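Putative methyltransferase from antibiotic biosynthesis pathway (Anabaena variabilis ATCC 29413, PDB 3EGE) probably transfers methyl groups from S-adenosylmethionine to an acceptor that is not known. Local coordinates at residues A[47-52]-A[59-64]. Sequence-based numbering, arbitrary orientation.
Sequences GYSVAL and VYAVEP. With EDO (1,2-ethanediol), chain B.
Val59 lays both of its methyl groups against the backbone and CB of Ser49. Its CG1, anti to the backbone N (chi1 -173°), rests on Ser49 CB at 4.0 Å, while the other branch, CG2, sits 3.4 Å from Ser49 O and grazes Leu52 CB at 4.5 Å. Leu52 thus joins with the root of its side chain, one helical turn beyond Ser49, and its side chain also packs on Ile27 of helix 20-30. A beta-branched residue such as valine suits a strand. Ala61, two residues along and facing the same way, places its CB 4.0 Å from Ser49 OG; a single methyl suffices where helix and sheet lie close. Serine is small enough for this buried face, and its OG, set beside the backbone N (chi1 -48°), is hydrogen-bonded to Asp40 OD2 on the neighbouring strand 37-41.

The helix segment runs almost exactly antiparallel to strand 59-62, at 178° with axes 9.0 Å apart; the two are the helix and second strand of the beta-alpha-beta unit 37-41, 47-53, 58-62, in a Rossmann-like sheet. Gly47 belongs to a glycine-rich pattern consistent with the cofactor-binding loop of this fold. Beyond the strand end, the Glu63 carboxylate is held by two backbone N-H groups, Gly44 N of that loop at OE1 and Ser65 N, just along the chain, at OE2. A molecule of 1,2-ethanediol, probably from the crystallisation liquor, donates a hydrogen bond from O1 to Glu63 OE1 at 2.8 Å; an acidic residue at this strand end commonly binds the ribose hydroxyls of S-adenosylmethionine in relatives, so O1 may stand in for one of them. No hydrogen bond joins helix to strand here, implying that van der Waals packing holds the pair, with the buried serine hydroxyl satisfied by Asp40.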
loop_
_atom_site.group_PDB
_atom_site.type_symbol
_atom_site.label_atom_id
_atom_site.label_comp_id
_atom_site.label_asym_id
_atom_site.label_seq_id
_atom_site.Cartn_x
_atom_site.Cartn_y
_atom_site.Cartn_z
ATOM N N GLY A 47 -10.142 4.427 -2.238
ATOM C CA GLY A 47 -10.110 5.202 -1.002
ATOM C C GLY A 47 -9.106 6.335 -1.075
ATOM O O GLY A 47 -9.461 7.478 -0.786
ATOM N N TYR A 48 -7.870 6.023 -1.473
ATOM C CA TYR A 48 -6.814 7.050 -1.647
ATOM C C TYR A 48 -7.076 8.024 -2.825
ATOM O O TYR A 48 -6.735 9.226 -2.731
ATOM C CB TYR A 48 -5.411 6.430 -1.679
ATOM C CG TYR A 48 -4.979 6.056 -0.277
ATOM C CD1 TYR A 48 -4.408 7.023 0.587
ATOM C CD2 TYR A 48 -5.202 4.763 0.228
ATOM C CE1 TYR A 48 -4.041 6.686 1.932
ATOM C CE2 TYR A 48 -4.852 4.424 1.550
ATOM C CZ TYR A 48 -4.264 5.387 2.395
ATOM O OH TYR A 48 -3.913 5.063 3.680
ATOM N N SER A 49 -7.707 7.502 -3.886
ATOM C CA SER A 49 -8.139 8.290 -5.048
ATOM C C SER A 49 -9.079 9.405 -4.601
ATOM O O SER A 49 -8.853 10.584 -4.923
ATOM C CB SER A 49 -8.838 7.402 -6.102
ATOM O OG SER A 49 -8.083 6.221 -6.383
ATOM N N VAL A 50 -10.093 9.032 -3.813
ATOM C CA VAL A 50 -11.072 10.002 -3.266
ATOM C C VAL A 50 -10.437 10.925 -2.234
ATOM O O VAL A 50 -10.687 12.131 -2.246
ATOM C CB VAL A 50 -12.332 9.290 -2.650
ATOM C CG1 VAL A 50 -13.265 10.309 -1.929
ATOM C CG2 VAL A 50 -13.088 8.510 -3.750
ATOM N N ALA A 51 -9.627 10.345 -1.351
ATOM C CA ALA A 51 -8.898 11.086 -0.317
ATOM C C ALA A 51 -8.001 12.186 -0.939
ATOM O O ALA A 51 -8.015 13.334 -0.485
ATOM C CB ALA A 51 -8.072 10.101 0.573
ATOM N N LEU A 52 -7.265 11.832 -1.991
ATOM C CA LEU A 52 -6.431 12.803 -2.740
ATOM C C LEU A 52 -7.254 13.757 -3.577
ATOM O O LEU A 52 -6.871 14.918 -3.701
ATOM C CB LEU A 52 -5.394 12.095 -3.615
ATOM C CG LEU A 52 -4.297 11.402 -2.791
ATOM C CD1 LEU A 52 -3.723 10.255 -3.565
ATOM C CD2 LEU A 52 -3.216 12.407 -2.360
ATOM N N VAL A 59 -8.213 13.135 -10.219
ATOM C CA VAL A 59 -7.603 11.801 -10.173
ATOM C C VAL A 59 -8.153 10.881 -11.265
ATOM O O VAL A 59 -9.358 10.750 -11.402
ATOM C CB VAL A 59 -7.793 11.088 -8.784
ATOM C CG1 VAL A 59 -6.997 9.771 -8.733
ATOM C CG2 VAL A 59 -7.351 11.976 -7.621
ATOM N N TYR A 60 -7.253 10.266 -12.044
ATOM C CA TYR A 60 -7.622 9.240 -13.020
ATOM C C TYR A 60 -7.245 7.895 -12.356
ATOM O O TYR A 60 -6.068 7.530 -12.293
ATOM C CB TYR A 60 -6.916 9.425 -14.373
ATOM C CG TYR A 60 -7.175 10.736 -15.113
ATOM C CD1 TYR A 60 -8.363 11.467 -14.949
ATOM C CD2 TYR A 60 -6.251 11.195 -16.064
ATOM C CE1 TYR A 60 -8.595 12.656 -15.655
ATOM C CE2 TYR A 60 -6.479 12.391 -16.787
ATOM C CZ TYR A 60 -7.651 13.105 -16.570
ATOM O OH TYR A 60 -7.869 14.262 -17.260
ATOM N N ALA A 61 -8.266 7.197 -11.846
ATOM C CA ALA A 61 -8.117 5.906 -11.146
ATOM C C ALA A 61 -8.098 4.772 -12.150
ATOM O O ALA A 61 -9.039 4.634 -12.914
ATOM C CB ALA A 61 -9.255 5.695 -10.158
ATOM N N VAL A 62 -7.029 3.972 -12.139
ATOM C CA VAL A 62 -6.902 2.783 -13.005
ATOM C C VAL A 62 -6.810 1.561 -12.091
ATOM O O VAL A 62 -5.926 1.523 -11.250
ATOM C CB VAL A 62 -5.684 2.852 -13.969
ATOM C CG1 VAL A 62 -5.651 1.624 -14.898
ATOM C CG2 VAL A 62 -5.729 4.182 -14.782
ATOM N N GLU A 63 -7.734 0.602 -12.277
ATOM C CA GLU A 63 -7.832 -0.634 -11.493
ATOM C C GLU A 63 -8.424 -1.774 -12.340
ATOM O O GLU A 63 -9.542 -1.627 -12.786
ATOM C CB GLU A 63 -8.763 -0.381 -10.287
ATOM C CG GLU A 63 -9.136 -1.639 -9.431
ATOM C CD GLU A 63 -7.905 -2.435 -9.024
ATOM O OE1 GLU A 63 -6.934 -1.810 -8.552
ATOM O OE2 GLU A 63 -7.891 -3.670 -9.210
ATOM N N PRO A 64 -7.717 -2.924 -12.518
ATOM C CA PRO A 64 -8.310 -4.027 -13.340
ATOM C C PRO A 64 -9.559 -4.726 -12.754
ATOM O O PRO A 64 -10.401 -5.210 -13.530
ATOM C CB PRO A 64 -7.160 -5.049 -13.430
ATOM C CG PRO A 64 -6.393 -4.837 -12.185
ATOM C CD PRO A 64 -6.383 -3.326 -12.026
HETATM C C1 EDO B . -4.242 -3.777 -7.445
HETATM O O1 EDO B . -4.410 -3.074 -8.673
HETATM C C2 EDO B . -4.473 -2.812 -6.290
HETATM O O2 EDO B . -5.241 -3.470 -5.281
#